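BSU-2 beta-lactamase (Bacillus subtilis, PDB 6W5E) probably hydrolyses the beta-lactam ring of penicillin-type antibiotics, as a class D serine beta-lactamase of the penicillin-binding-protein transpeptidase family. Local coordinates at residues Trp127-Gln130 with Ala131-Arg134; Glu139-Lys142 with Thr143-Thr147. All blocks are in the same frame, centred on the assembly; numbering follows the deposited sequence.

Contact 1 of 2, residues Trp127-Gln130 with Ala131-Arg134; sequences WYYQ and ALAR
Arg134 folds back over Gln130 through two torsions acting together: its CG stands beside the backbone N (chi1 -69°), and the chain runs on extended at chi2 and bends at chi3 (-69°), which carries the guanidinium along the helix toward its N-terminal end. One face of that group lies over the carbonyl oxygen of Gln130, set off from its centre, and Arg134 CG rests 3.3 Å from the same Gln130 O. Arg134 NH1 also approaches Gln130 CB, at 3.8 Å. The edge of the guanidinium is used differently: two waters sit in its plane. One accepts from Arg134 NH2 at 2.9 Å and donates to Trp127 O at 2.8 Å; the other accepts from Arg134 NH1 and donates to the side-chain oxygen OE1 of Gln130. Trp127 O therefore receives both the water held by Arg134 NH2 and the helical N-H of Ala131, and Gln130 O takes the backbone N of Arg134 at 3.0 Å while lying under the guanidinium. Asp160 holds the polar ends of Arg134 and Gln130, through a salt bridge to Arg134 NH1 and a backbone carbonyl that accepts from Gln130 NE2.

On the buried side, Tyr129 and Leu132 extend alongside each other in the same direction, with Tyr129 CD2 4.1 Å from Leu132 CD2 and the methyl oblique to the ring. Between these two sides the backbone keeps regular i to i+4 bonding, including Ala133 N to Tyr129 O at 2.9 Å.

The whole arrangement is two turns of helix 126-136, a segment of the helical part of the class D fold. Tyr129, Leu132 and Ala133 pack on helix 81-88, Tyr128 and Tyr129 reach helix 117-122, and Trp127 and Ala131 touch Lys99 of strand 98-99.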
# COMPACT_ATOMS: atom_id res chain seq x y z
N TRP A 127 -6.00 -9.35 11.56
CA TRP A 127 -7.27 -9.62 12.24
C TRP A 127 -8.10 -8.36 12.45
O TRP A 127 -9.33 -8.40 12.38
CB TRP A 127 -7.02 -10.34 13.57
CG TRP A 127 -6.30 -9.57 14.65
CD1 TRP A 127 -4.97 -9.65 14.96
CD2 TRP A 127 -6.88 -8.65 15.58
NE1 TRP A 127 -4.68 -8.82 16.02
CE2 TRP A 127 -5.84 -8.20 16.43
CE3 TRP A 127 -8.17 -8.16 15.79
CZ2 TRP A 127 -6.05 -7.28 17.46
CZ3 TRP A 127 -8.38 -7.24 16.82
CH2 TRP A 127 -7.33 -6.82 17.64
N TYR A 128 -7.44 -7.23 12.72
CA TYR A 128 -8.17 -5.98 12.90
C TYR A 128 -8.91 -5.60 11.62
O TYR A 128 -10.09 -5.24 11.64
CB TYR A 128 -7.19 -4.87 13.30
CG TYR A 128 -7.88 -3.55 13.59
CD1 TYR A 128 -8.40 -2.76 12.54
CD2 TYR A 128 -8.03 -3.09 14.89
CE1 TYR A 128 -9.06 -1.59 12.79
CE2 TYR A 128 -8.68 -1.89 15.15
CZ TYR A 128 -9.19 -1.16 14.09
OH TYR A 128 -9.87 0.01 14.32
N TYR A 129 -8.20 -5.67 10.48
CA TYR A 129 -8.80 -5.27 9.21
C TYR A 129 -9.83 -6.28 8.72
O TYR A 129 -10.72 -5.91 7.95
CB TYR A 129 -7.71 -4.96 8.19
CG TYR A 129 -7.15 -3.56 8.37
CD1 TYR A 129 -6.33 -3.25 9.45
CD2 TYR A 129 -7.51 -2.53 7.51
CE1 TYR A 129 -5.84 -1.95 9.63
CE2 TYR A 129 -7.03 -1.25 7.68
CZ TYR A 129 -6.21 -0.96 8.74
OH TYR A 129 -5.76 0.33 8.89
N GLN A 130 -9.73 -7.54 9.16
CA GLN A 130 -10.80 -8.50 8.87
C GLN A 130 -12.09 -8.10 9.58
O GLN A 130 -13.17 -8.15 8.99
CB GLN A 130 -10.34 -9.91 9.25
CG GLN A 130 -9.29 -10.46 8.30
CD GLN A 130 -8.75 -11.80 8.74
OE1 GLN A 130 -8.40 -11.99 9.91
NE2 GLN A 130 -8.66 -12.74 7.81
N ALA A 131 -12.00 -7.68 10.85
CA ALA A 131 -13.18 -7.19 11.54
C ALA A 131 -13.76 -5.95 10.85
O ALA A 131 -14.98 -5.83 10.69
CB ALA A 131 -12.84 -6.89 13.00
N LEU A 132 -12.89 -5.04 10.42
CA LEU A 132 -13.35 -3.86 9.69
C LEU A 132 -14.07 -4.25 8.40
O LEU A 132 -15.15 -3.74 8.10
CB LEU A 132 -12.17 -2.95 9.39
CG LEU A 132 -12.46 -1.75 8.48
CD1 LEU A 132 -13.62 -0.92 9.01
CD2 LEU A 132 -11.21 -0.89 8.33
N ALA A 133 -13.47 -5.15 7.62
CA ALA A 133 -14.10 -5.57 6.37
C ALA A 133 -15.48 -6.17 6.61
O ALA A 133 -16.42 -5.90 5.86
CB ALA A 133 -13.20 -6.58 5.65
N ARG A 134 -15.62 -6.97 7.67
CA ARG A 134 -16.92 -7.54 7.99
C ARG A 134 -17.95 -6.45 8.27
O ARG A 134 -19.11 -6.57 7.86
CB ARG A 134 -16.80 -8.52 9.17
CG ARG A 134 -16.04 -9.80 8.85
CD ARG A 134 -16.22 -10.85 9.94
NE ARG A 134 -15.57 -10.49 11.20
CZ ARG A 134 -14.30 -10.79 11.50
NH1 ARG A 134 -13.55 -11.44 10.63
NH2 ARG A 134 -13.80 -10.43 12.68
O HOH W 1 -10.95 -10.51 13.10
O HOH W 2 -10.97 -12.53 11.75

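Contact 2 of 2, residues Glu139-Lys142 with Thr143-Thr147; sequences ERMK and TWLHT
Leu145 N donates to Met141 O at 2.9 Å, and Trp144 N donates to Arg140 O at 3.0 Å. The i to i+4 pattern extends to both sides of this pair, with Thr143 N bonded to Glu139 O at 3.2 Å and His146 N to Lys142 O. The hydroxyl of Thr143 lies close to the same Glu139 carbonyl: OG1, set beside the backbone N by a chi1 of -63°, is 3.3 Å from Glu139 O, at best a weak bond.

These bonds build helix 138-147, which follows helix 126-136 after a short turn in the helical region of the penicillin-binding-protein and beta-lactamase fold. The longer polar side chains fasten it to its surroundings. Arg140 turns back to the carbonyls of Asp135 and Ile136, while Lys142 and His146 both bond to Glu153, the lysine through the backbone oxygen and the imidazole through the carboxylate.

Around the carbonyls the side chains pack close. Trp144 brings its indole edge to Arg140 O, which lies near the ring plane with CD1 at 3.2 Å, so this oxygen meets the backbone N-H and the ring edge of one residue. Leu145 CG covers Met141 O at 3.3 Å, and its contact with the methionine chain is looser, Met141 CG to Leu145 CG being 4.3 Å. Farther out, the Trp144 ring lies almost parallel to that of Phe189, and Met141 and Trp144 both pack against Ile85 of helix 81-88.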
# COMPACT_ATOMS: atom_id res chain seq x y z
N GLU A 139 -21.80 -5.92 0.09
CA GLU A 139 -22.40 -5.03 -0.89
C GLU A 139 -21.71 -3.67 -0.91
O GLU A 139 -21.49 -3.09 -1.99
CB GLU A 139 -23.89 -4.88 -0.61
CG GLU A 139 -24.65 -6.20 -0.56
CD GLU A 139 -24.91 -6.69 0.87
OE1 GLU A 139 -23.94 -6.89 1.64
OE2 GLU A 139 -26.11 -6.90 1.20
N ARG A 140 -21.38 -3.13 0.26
CA ARG A 140 -20.69 -1.85 0.30
C ARG A 140 -19.29 -1.97 -0.28
O ARG A 140 -18.84 -1.10 -1.04
CB ARG A 140 -20.63 -1.32 1.73
CG ARG A 140 -21.99 -0.94 2.27
CD ARG A 140 -21.88 0.08 3.37
NE ARG A 140 -21.32 -0.48 4.60
CZ ARG A 140 -21.36 0.15 5.77
NH1 ARG A 140 -21.91 1.36 5.85
NH2 ARG A 140 -20.84 -0.41 6.84
N MET A 141 -18.58 -3.05 0.06
CA MET A 141 -17.24 -3.24 -0.49
C MET A 141 -17.27 -3.30 -2.01
O MET A 141 -16.43 -2.69 -2.68
CB MET A 141 -16.64 -4.52 0.09
CG MET A 141 -15.15 -4.68 -0.20
SD MET A 141 -14.12 -3.53 0.77
CE MET A 141 -14.22 -4.29 2.39
N LYS A 142 -18.24 -4.03 -2.58
CA LYS A 142 -18.30 -4.19 -4.03
C LYS A 142 -18.52 -2.86 -4.73
O LYS A 142 -17.83 -2.54 -5.71
CB LYS A 142 -19.39 -5.20 -4.39
CG LYS A 142 -19.45 -5.56 -5.86
CD LYS A 142 -18.18 -6.28 -6.30
CE LYS A 142 -18.36 -6.96 -7.65
NZ LYS A 142 -17.08 -7.49 -8.18
N THR A 143 -19.47 -2.06 -4.24
CA THR A 143 -19.71 -0.74 -4.83
C THR A 143 -18.45 0.12 -4.76
O THR A 143 -18.07 0.75 -5.75
CB THR A 143 -20.87 -0.06 -4.12
OG1 THR A 143 -22.07 -0.82 -4.32
CG2 THR A 143 -21.08 1.36 -4.65
N TRP A 144 -17.78 0.14 -3.61
CA TRP A 144 -16.59 0.96 -3.46
C TRP A 144 -15.46 0.50 -4.38
O TRP A 144 -14.74 1.33 -4.94
CB TRP A 144 -16.14 0.99 -2.00
CG TRP A 144 -16.85 2.05 -1.21
CD1 TRP A 144 -17.86 1.87 -0.31
CD2 TRP A 144 -16.61 3.45 -1.27
NE1 TRP A 144 -18.26 3.09 0.20
CE2 TRP A 144 -17.50 4.07 -0.37
CE3 TRP A 144 -15.71 4.25 -1.99
CZ2 TRP A 144 -17.53 5.45 -0.19
CZ3 TRP A 144 -15.75 5.62 -1.81
CH2 TRP A 144 -16.65 6.21 -0.91
N LEU A 145 -15.27 -0.81 -4.53
CA LEU A 145 -14.18 -1.26 -5.40
C LEU A 145 -14.44 -0.89 -6.86
O LEU A 145 -13.48 -0.70 -7.62
CB LEU A 145 -13.93 -2.76 -5.24
CG LEU A 145 -13.38 -3.20 -3.88
CD1 LEU A 145 -12.76 -4.58 -3.97
CD2 LEU A 145 -12.37 -2.21 -3.31
N HIS A 146 -15.70 -0.79 -7.28
CA HIS A 146 -15.94 -0.28 -8.63
C HIS A 146 -15.70 1.22 -8.72
O HIS A 146 -15.12 1.70 -9.70
CB HIS A 146 -17.32 -0.66 -9.17
CG HIS A 146 -17.41 -0.59 -10.67
ND1 HIS A 146 -16.60 -1.34 -11.49
CD2 HIS A 146 -18.19 0.15 -11.49
CE1 HIS A 146 -16.89 -1.08 -12.76
NE2 HIS A 146 -17.85 -0.17 -12.78
N THR A 147 -16.12 1.97 -7.70
CA THR A 147 -15.81 3.39 -7.64
C THR A 147 -14.31 3.63 -7.76
O THR A 147 -13.86 4.57 -8.43
CB THR A 147 -16.36 4.00 -6.35
OG1 THR A 147 -17.78 4.13 -6.46
CG2 THR A 147 -15.76 5.37 -6.05

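Contacts 1 and 2 belong to consecutive helices, 126-136 and 138-147, with centres about 16 Å apart, and they meet where Ala133 CB touches Met141 CE at 4.1 Å. Helix 81-88 is shared ground: Asn82 is packed on by Tyr129, Leu132 and Ala133 from contact 1 and by Met141 from contact 2. Contact 1 is the more deeply set, half of its residues being buried, and its exposed arginine combines water bridges within its own helix with a salt bridge. Contact 2 is mostly surface, with Met141 and Leu145 as its buried residues; there Arg140 and Lys142 bond to backbone carbonyls and His146 to a carboxylate.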